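Local coordinates for oligopeptide-binding protein oppA (Lactococcus lactis, PDB 3DRF) that binds oligopeptides as the receptor of the OppABCDF ABC transporter and delivers them for uptake, which is essential for growth in milk, at residues A[113-116]-A[117-120]; A[196-199]-A[200-203]. All coordinates share one frame; numbering follows the deposited sequence.

Contact 1: residues A[113-116]-A[117-120]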
loop_
_atom_site.group_PDB
_atom_site.type_symbol
_atom_site.label_atom_id
_atom_site.label_comp_id
_atom_site.label_asym_id
_atom_site.label_seq_id
_atom_site.Cartn_x
_atom_site.Cartn_y
_atom_site.Cartn_z
ATOM N N GLU A 113 -10.849 27.581 6.780
ATOM C CA GLU A 113 -9.389 27.508 6.657
ATOM C C GLU A 113 -8.847 26.143 7.036
ATOM O O GLU A 113 -9.313 25.520 7.983
ATOM C CB GLU A 113 -8.703 28.536 7.558
ATOM C CG GLU A 113 -8.905 29.977 7.148
ATOM C CD GLU A 113 -8.239 30.314 5.821
ATOM O OE1 GLU A 113 -7.047 29.986 5.636
ATOM O OE2 GLU A 113 -8.909 30.918 4.957
ATOM N N VAL A 114 -7.876 25.664 6.235
ATOM C CA VAL A 114 -7.013 24.593 6.717
ATOM C C VAL A 114 -5.936 25.131 7.652
ATOM O O VAL A 114 -5.258 26.109 7.337
ATOM C CB VAL A 114 -6.340 23.843 5.552
ATOM C CG1 VAL A 114 -5.521 22.674 6.076
ATOM C CG2 VAL A 114 -7.384 23.367 4.554
ATOM N N THR A 115 -5.891 24.591 8.848
ATOM C CA THR A 115 -5.052 25.124 9.925
ATOM C C THR A 115 -4.035 24.124 10.445
ATOM O O THR A 115 -4.074 22.957 10.171
ATOM C CB THR A 115 -5.952 25.533 11.173
ATOM O OG1 THR A 115 -6.468 24.352 11.783
ATOM C CG2 THR A 115 -7.086 26.516 10.726
ATOM N N ALA A 116 -3.154 24.618 11.293
ATOM C CA ALA A 116 -2.114 23.805 11.975
ATOM C C ALA A 116 -2.775 22.609 12.711
ATOM O O ALA A 116 -2.283 21.487 12.644
ATOM C CB ALA A 116 -1.326 24.719 12.979
ATOM N N LYS A 117 -3.883 22.860 13.397
ATOM C CA LYS A 117 -4.585 21.788 14.095
ATOM C C LYS A 117 -5.094 20.644 13.164
ATOM O O LYS A 117 -5.078 19.514 13.544
ATOM C CB LYS A 117 -5.771 22.385 14.883
ATOM C CG LYS A 117 -6.703 21.345 15.591
ATOM C CD LYS A 117 -5.908 20.430 16.583
ATOM C CE LYS A 117 -6.923 19.440 17.267
ATOM N NZ LYS A 117 -6.122 18.533 18.198
ATOM N N ASP A 118 -5.509 20.994 11.933
ATOM C CA ASP A 118 -5.927 19.969 10.932
ATOM C C ASP A 118 -4.789 18.986 10.603
ATOM O O ASP A 118 -5.016 17.881 10.327
ATOM C CB ASP A 118 -6.426 20.673 9.658
ATOM C CG ASP A 118 -7.697 21.491 9.886
ATOM O OD1 ASP A 118 -8.439 21.167 10.793
ATOM O OD2 ASP A 118 -7.870 22.423 9.164
ATOM N N TYR A 119 -3.574 19.523 10.568
ATOM C CA TYR A 119 -2.386 18.659 10.333
ATOM C C TYR A 119 -2.063 17.719 11.526
ATOM O O TYR A 119 -1.863 16.571 11.357
ATOM C CB TYR A 119 -1.197 19.571 9.973
ATOM C CG TYR A 119 0.041 18.734 9.683
ATOM C CD1 TYR A 119 0.099 17.832 8.590
ATOM C CD2 TYR A 119 1.123 18.791 10.534
ATOM C CE1 TYR A 119 1.243 17.048 8.360
ATOM C CE2 TYR A 119 2.268 18.017 10.315
ATOM C CZ TYR A 119 2.308 17.139 9.239
ATOM O OH TYR A 119 3.448 16.368 9.020
ATOM N N GLU A 120 -2.024 18.293 12.720
ATOM C CA GLU A 120 -1.855 17.487 13.937
ATOM C C GLU A 120 -2.987 16.452 14.065
ATOM O O GLU A 120 -2.760 15.343 14.486
ATOM C CB GLU A 120 -1.804 18.445 15.177
ATOM C CG GLU A 120 -1.644 17.666 16.502
ATOM C CD GLU A 120 -2.966 17.141 17.118
ATOM O OE1 GLU A 120 -4.028 17.510 16.695
ATOM O OE2 GLU A 120 -2.806 16.357 18.062
HETATM O O HOH W 1 -8.838 23.488 12.385
#

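Contact 2: residues A[196-199]-A[200-203]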
loop_
_atom_site.group_PDB
_atom_site.type_symbol
_atom_site.label_atom_id
_atom_site.label_comp_id
_atom_site.label_asym_id
_atom_site.label_seq_id
_atom_site.Cartn_x
_atom_site.Cartn_y
_atom_site.Cartn_z
ATOM N N PRO A 196 -10.085 17.458 8.544
ATOM C CA PRO A 196 -10.849 18.672 8.894
ATOM C C PRO A 196 -11.406 18.613 10.344
ATOM O O PRO A 196 -12.558 18.246 10.567
ATOM C CB PRO A 196 -11.941 18.694 7.817
ATOM C CG PRO A 196 -12.170 17.180 7.494
ATOM C CD PRO A 196 -10.765 16.610 7.549
ATOM N N TYR A 197 -10.553 19.027 11.276
ATOM C CA TYR A 197 -10.876 18.901 12.705
ATOM C C TYR A 197 -12.178 19.624 13.123
ATOM O O TYR A 197 -12.960 19.059 13.782
ATOM C CB TYR A 197 -9.682 19.350 13.556
ATOM C CG TYR A 197 -10.019 19.392 15.034
ATOM C CD1 TYR A 197 -10.142 18.234 15.769
ATOM C CD2 TYR A 197 -10.256 20.603 15.666
ATOM C CE1 TYR A 197 -10.466 18.297 17.126
ATOM C CE2 TYR A 197 -10.563 20.668 17.026
ATOM C CZ TYR A 197 -10.678 19.505 17.707
ATOM O OH TYR A 197 -10.994 19.499 19.068
ATOM N N GLN A 198 -12.386 20.851 12.679
ATOM C CA GLN A 198 -13.620 21.550 13.086
ATOM C C GLN A 198 -14.868 20.842 12.557
ATOM O O GLN A 198 -15.851 20.838 13.209
ATOM C CB GLN A 198 -13.605 23.024 12.625
ATOM C CG GLN A 198 -12.629 23.933 13.374
ATOM C CD GLN A 198 -12.886 23.988 14.874
ATOM O OE1 GLN A 198 -13.991 23.954 15.331
ATOM N NE2 GLN A 198 -11.828 24.074 15.623
ATOM N N TYR A 199 -14.786 20.249 11.373
ATOM C CA TYR A 199 -15.920 19.493 10.781
ATOM C C TYR A 199 -16.238 18.159 11.516
ATOM O O TYR A 199 -17.344 17.747 11.572
ATOM C CB TYR A 199 -15.571 19.211 9.326
ATOM C CG TYR A 199 -16.677 18.627 8.457
ATOM C CD1 TYR A 199 -17.887 19.324 8.245
ATOM C CD2 TYR A 199 -16.491 17.432 7.783
ATOM C CE1 TYR A 199 -18.860 18.827 7.410
ATOM C CE2 TYR A 199 -17.476 16.923 6.951
ATOM C CZ TYR A 199 -18.655 17.633 6.794
ATOM O OH TYR A 199 -19.671 17.145 5.973
ATOM N N LEU A 200 -15.205 17.540 12.052
ATOM C CA LEU A 200 -15.243 16.176 12.578
ATOM C C LEU A 200 -15.195 16.064 14.110
ATOM O O LEU A 200 -15.350 15.002 14.631
ATOM C CB LEU A 200 -14.048 15.379 11.979
ATOM C CG LEU A 200 -14.059 15.252 10.427
ATOM C CD1 LEU A 200 -12.794 14.455 9.951
ATOM C CD2 LEU A 200 -15.334 14.535 9.940
ATOM N N LYS A 201 -14.989 17.179 14.794
ATOM C CA LYS A 201 -14.708 17.150 16.237
ATOM C C LYS A 201 -15.899 16.707 17.106
ATOM O O LYS A 201 -15.680 16.337 18.188
ATOM C CB LYS A 201 -14.184 18.500 16.729
ATOM C CG LYS A 201 -15.190 19.569 16.607
ATOM C CD LYS A 201 -14.642 20.886 17.228
ATOM C CE LYS A 201 -15.759 21.933 17.251
ATOM N NZ LYS A 201 -15.216 23.221 17.772
ATOM N N ASP A 202 -17.099 16.690 16.576
ATOM C CA ASP A 202 -18.221 16.147 17.358
ATOM C C ASP A 202 -18.755 14.837 16.764
ATOM O O ASP A 202 -19.956 14.517 16.886
ATOM C CB ASP A 202 -19.343 17.165 17.495
ATOM C CG ASP A 202 -18.943 18.395 18.300
ATOM O OD1 ASP A 202 -18.121 18.309 19.244
ATOM O OD2 ASP A 202 -19.485 19.470 17.983
ATOM N N VAL A 203 -17.840 14.104 16.150
ATOM C CA VAL A 203 -18.104 12.712 15.792
ATOM C C VAL A 203 -17.251 11.851 16.712
ATOM O O VAL A 203 -16.076 12.007 16.827
ATOM C CB VAL A 203 -17.700 12.452 14.298
ATOM C CG1 VAL A 203 -17.930 10.969 13.972
ATOM C CG2 VAL A 203 -18.518 13.376 13.333
HETATM O O HOH W 2 -18.304 17.161 14.130
#

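Contact 1: residues A[113-116]-A[117-120]
Thr115 and Asp118 face each other across the first turn of helix 116-127 as a capping box, with Thr115 at the N-cap. The firmer half of the exchange runs from the backbone of Thr115 to the carboxylate: Thr115 N donates to Asp118 OD2 over 3.0 Å, nearly straight at 167° but from above the carboxylate plane. The return bond, from Asp118 N to Thr115 OG1, is long and weak at 3.5 Å. It is made possible by chi1 of Thr115 (70°), which sets OG1 between the backbone N and the carbonyl carbon, facing the first turn.

The tight side is the inner one. Asp118 OD2 lies 3.4 Å from Val114 CA and also accepts from Trp108 NE1, so two donors hold this oxygen of a buried side chain. Val114 packs on Leu102, while Ala116 and Tyr119 rest on Ile171 of strand 170-174. Behind the cap, the regular helical bond from Glu120 N to Ala116 O (3.2 Å) is already in place.

The other side is polar and only partly open to solvent, at Thr115 and Lys117. Lys117, bent at chi2 (57°), reaches along the helix to the buried Glu120, with NZ 2.8 Å from OE1 in a salt bridge, and it also pairs with Glu124. Near the cap, one water spans the box: it lies 2.6 Å from Thr115 OG1 and donates to Asp118 OD1 over 2.8 Å.

Contact 2: residues A[196-199]-A[200-203]
Pro196 and Leu200 meet at the start and end of a single helical turn, 197-200, for which Pro196 occupies the N-cap position. Among the apolar contacts, Leu200 splits its two methyl groups: CD1 abuts CG of the proline, 3.7 Å away, and CD2 approaches the Tyr199 ring obliquely, 3.8 Å from CD2 of that ring.

The aromatic contact is a CH-pi interaction. Lys201 CB sits over one face of Tyr197, 4.0 Å from the ring centroid and displaced toward the rim, and the lysine chain runs at about a right angle to the tyrosine side chain.

Polar bonds are of two sorts. Along the backbone, Leu200 N donates to Tyr197 O (3.2 Å) and weakly to Pro196 O, and a type I turn from Leu200 to Val203 then leads the chain out of the helix. Between side chains, the extended Lys201 places NZ 2.8 Å from OE1 of Gln198, which bends at chi2 (-59°) to meet it, on the exposed side.

Around this turn, Tyr197 takes the edge-to-face partner Phe121 from helix 116-127, Pro196 leans on Trp108, and Tyr199 packs against the loop that precedes strand 224-230, its OH bonded to Lys217 O.

Contact 1 closes well before contact 2 opens along the chain, yet their centres lie about 11 Å apart, on the same side of the molecule's centre. The two helix starts are joined by a probable hydrogen bond: Asp118 OD1, on the first turn of helix 116-127, is 3.0 Å from Tyr197 N at the beginning of helix 197-200. Alongside it, Lys117 CG packs 3.6 Å from Tyr197 CD2, where the lysine also makes a cation-pi contact. Contact 1 caps the start of the longer helix, which packs on strand 170-174 of the four-stranded antiparallel sheet, and contact 2 ends the short turn 197-200; together they tie that turn to the helix lying on the sheet.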